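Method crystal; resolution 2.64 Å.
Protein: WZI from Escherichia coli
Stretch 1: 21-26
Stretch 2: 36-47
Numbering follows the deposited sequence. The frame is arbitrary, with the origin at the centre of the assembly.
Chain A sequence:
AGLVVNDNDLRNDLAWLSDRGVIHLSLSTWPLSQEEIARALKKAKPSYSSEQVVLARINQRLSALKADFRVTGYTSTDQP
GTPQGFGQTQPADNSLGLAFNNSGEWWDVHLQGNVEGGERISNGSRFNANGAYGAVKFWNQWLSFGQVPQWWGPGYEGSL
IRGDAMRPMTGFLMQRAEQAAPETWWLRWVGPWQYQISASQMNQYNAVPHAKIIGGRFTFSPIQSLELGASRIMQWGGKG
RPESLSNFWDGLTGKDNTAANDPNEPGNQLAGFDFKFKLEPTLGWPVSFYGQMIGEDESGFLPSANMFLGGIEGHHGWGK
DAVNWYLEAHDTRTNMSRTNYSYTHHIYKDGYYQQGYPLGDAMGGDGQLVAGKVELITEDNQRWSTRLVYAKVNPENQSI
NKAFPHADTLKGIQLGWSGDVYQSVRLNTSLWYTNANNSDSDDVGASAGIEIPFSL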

# COMPACT_ATOMS: atom_id res chain seq x y z
N GLY A 21 -20.45 -7.39 1.40
CA GLY A 21 -20.79 -8.72 0.91
C GLY A 21 -21.21 -8.82 -0.55
O GLY A 21 -21.59 -9.90 -1.00
N VAL A 22 -21.15 -7.72 -1.29
CA VAL A 22 -21.49 -7.74 -2.71
C VAL A 22 -20.47 -8.50 -3.56
O VAL A 22 -20.81 -9.00 -4.62
N ILE A 23 -19.21 -8.51 -3.11
CA ILE A 23 -18.16 -9.37 -3.69
C ILE A 23 -17.28 -9.96 -2.58
O ILE A 23 -17.36 -9.54 -1.42
N HIS A 24 -16.48 -10.96 -2.93
CA HIS A 24 -15.51 -11.55 -2.00
C HIS A 24 -14.16 -11.45 -2.63
O HIS A 24 -13.93 -12.00 -3.70
N LEU A 25 -13.25 -10.72 -1.97
CA LEU A 25 -11.99 -10.37 -2.60
C LEU A 25 -11.00 -9.82 -1.59
O LEU A 25 -11.27 -8.81 -0.93
N SER A 26 -9.83 -10.45 -1.49
CA SER A 26 -8.80 -9.94 -0.60
C SER A 26 -8.19 -8.64 -1.14
O SER A 26 -7.86 -8.53 -2.33
N GLU A 36 -8.23 -11.86 -10.82
CA GLU A 36 -8.89 -12.10 -9.54
C GLU A 36 -10.00 -11.06 -9.28
O GLU A 36 -11.04 -11.39 -8.69
N ILE A 37 -9.79 -9.83 -9.72
CA ILE A 37 -10.85 -8.83 -9.64
C ILE A 37 -12.03 -9.26 -10.56
O ILE A 37 -13.19 -9.19 -10.16
N ALA A 38 -11.70 -9.73 -11.76
CA ALA A 38 -12.68 -10.13 -12.77
C ALA A 38 -13.60 -11.26 -12.28
O ALA A 38 -14.82 -11.24 -12.49
N ARG A 39 -12.98 -12.23 -11.60
CA ARG A 39 -13.67 -13.39 -11.08
C ARG A 39 -14.68 -12.98 -10.02
O ARG A 39 -15.86 -13.32 -10.11
N ALA A 40 -14.22 -12.22 -9.02
CA ALA A 40 -15.13 -11.73 -7.98
C ALA A 40 -16.29 -10.91 -8.58
O ALA A 40 -17.42 -11.01 -8.10
N LEU A 41 -16.02 -10.14 -9.63
CA LEU A 41 -17.06 -9.33 -10.27
C LEU A 41 -18.14 -10.18 -10.95
O LEU A 41 -19.29 -9.76 -11.03
N LYS A 42 -17.77 -11.36 -11.42
CA LYS A 42 -18.70 -12.22 -12.14
C LYS A 42 -19.69 -12.91 -11.22
O LYS A 42 -20.73 -13.39 -11.68
N LYS A 43 -19.38 -12.97 -9.92
CA LYS A 43 -20.29 -13.55 -8.92
C LYS A 43 -20.74 -12.48 -7.93
O LYS A 43 -20.92 -12.75 -6.74
N ALA A 44 -20.93 -11.27 -8.46
CA ALA A 44 -21.31 -10.12 -7.65
C ALA A 44 -22.82 -10.12 -7.42
O ALA A 44 -23.60 -10.24 -8.36
N LYS A 45 -23.21 -9.96 -6.16
CA LYS A 45 -24.60 -9.91 -5.77
C LYS A 45 -24.94 -8.54 -5.19
O LYS A 45 -24.89 -8.34 -3.97
N PRO A 46 -25.26 -7.58 -6.07
CA PRO A 46 -25.80 -6.30 -5.62
C PRO A 46 -27.30 -6.39 -5.35
O PRO A 46 -27.98 -7.24 -5.92
N SER A 47 -27.79 -5.54 -4.45
CA SER A 47 -29.22 -5.43 -4.18
C SER A 47 -29.70 -3.98 -4.02
O SER A 47 -30.90 -3.74 -3.91

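A single hydrogen bond joins the two stretches, and it is backbone to backbone: Lys 45 N donates to Val 22 O (3.0 Å, 153° at the hydrogen). The same oxygen also receives a CA-H...O contact from Ala 44 CA at 3.3 Å, so one carbonyl meets two successive residues of the loop that follows the helix; everything else across the contact is packing. Of the side chains, Ala 40 alone points its CA-to-CB bond toward the other stretch, and its methyl lies against the extended 23-25 stretch: Ala 40 CB lies 3.5 Å from His 24 O, 4.2 Å from Leu 25 CB and 4.3 Å from Ile 23 CB. Ile 23 (chi1 p, chi2 t) sets its CG2 3.5 Å from Ala 40 O and 3.7 Å from Ala 44 CB, bridging the helix and the loop beyond it. Val 22 (chi1 t) places CG1 4.3 Å from Pro 46 CB and 4.5 Å from Ala 44 CB. At the other end, Leu 25 (t, p) starts sideways but reaches inward, with CD1 3.3 Å from Glu 36 OE2 and CD2 4.5 Å from Ile 37 CA. That carboxylate finds its charge partner within the helix, in a salt bridge from Arg 39 NH1 to Glu 36 OE2 (2.9 Å). Lys 43 and Lys 45 start sideways, and their ends lead away.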

# COMPACT_ATOMS: atom_id res chain seq x y z
CB VAL A 22 -21.59 -6.32 -3.27
CG1 VAL A 22 -21.93 -6.36 -4.76
CG2 VAL A 22 -22.61 -5.52 -2.49
CB ILE A 23 -17.28 -8.65 -4.73
CG1 ILE A 23 -16.65 -7.38 -4.16
CG2 ILE A 23 -18.09 -8.30 -5.97
CD1 ILE A 23 -15.92 -6.54 -5.19
CB HIS A 24 -15.88 -12.98 -1.68
CG HIS A 24 -17.28 -13.13 -1.13
ND1 HIS A 24 -17.66 -12.55 0.03
CD2 HIS A 24 -18.41 -13.78 -1.63
CE1 HIS A 24 -18.96 -12.82 0.27
NE2 HIS A 24 -19.42 -13.58 -0.75
CB LEU A 25 -12.25 -9.30 -3.65
CG LEU A 25 -11.04 -8.85 -4.46
CD1 LEU A 25 -10.55 -10.03 -5.28
CD2 LEU A 25 -11.41 -7.68 -5.35
CB SER A 26 -7.70 -10.96 -0.41
OG SER A 26 -6.80 -10.50 0.58
CB GLU A 36 -7.86 -12.11 -8.40
CG GLU A 36 -8.43 -12.11 -6.99
CD GLU A 36 -9.26 -13.34 -6.67
OE1 GLU A 36 -9.17 -14.36 -7.39
OE2 GLU A 36 -10.01 -13.29 -5.67
CB ILE A 37 -10.39 -7.40 -10.03
CG1 ILE A 37 -9.12 -6.98 -9.27
CG2 ILE A 37 -11.48 -6.39 -9.71
CD1 ILE A 37 -8.61 -5.60 -9.65
CB ALA A 38 -11.96 -10.57 -14.04
CB ARG A 39 -12.63 -14.37 -10.53
CG ARG A 39 -13.16 -15.63 -9.88
CD ARG A 39 -12.01 -16.43 -9.29
NE ARG A 39 -12.28 -16.85 -7.91
CZ ARG A 39 -12.33 -16.03 -6.86
NH1 ARG A 39 -12.15 -14.72 -7.00
NH2 ARG A 39 -12.58 -16.53 -5.65
CB ALA A 40 -14.37 -10.92 -6.95
CB LEU A 41 -16.46 -8.36 -11.31
CG LEU A 41 -15.84 -7.04 -10.84
CD1 LEU A 41 -15.44 -6.21 -12.05
CD2 LEU A 41 -16.77 -6.25 -9.94
CB LYS A 42 -17.95 -13.23 -13.00
CG LYS A 42 -17.32 -12.59 -14.22
CD LYS A 42 -16.27 -13.47 -14.89
CE LYS A 42 -15.46 -12.70 -15.93
NZ LYS A 42 -14.60 -13.59 -16.76
CB LYS A 43 -19.62 -14.74 -8.21
CG LYS A 43 -19.01 -15.75 -9.19
CD LYS A 43 -19.45 -17.20 -8.95
CE LYS A 43 -19.21 -18.06 -10.19
NZ LYS A 43 -19.06 -19.51 -9.88
CB ALA A 44 -20.88 -8.83 -8.34
CB LYS A 45 -24.90 -11.03 -4.77
CG LYS A 45 -24.82 -12.43 -5.39
CD LYS A 45 -25.27 -13.52 -4.42
CE LYS A 45 -25.16 -14.91 -5.04
NZ LYS A 45 -25.77 -15.98 -4.19
CB PRO A 46 -25.53 -5.37 -6.80
CG PRO A 46 -25.49 -6.25 -7.99
CD PRO A 46 -24.97 -7.58 -7.51
CB SER A 47 -29.58 -6.24 -2.93
OG SER A 47 -28.74 -5.89 -1.86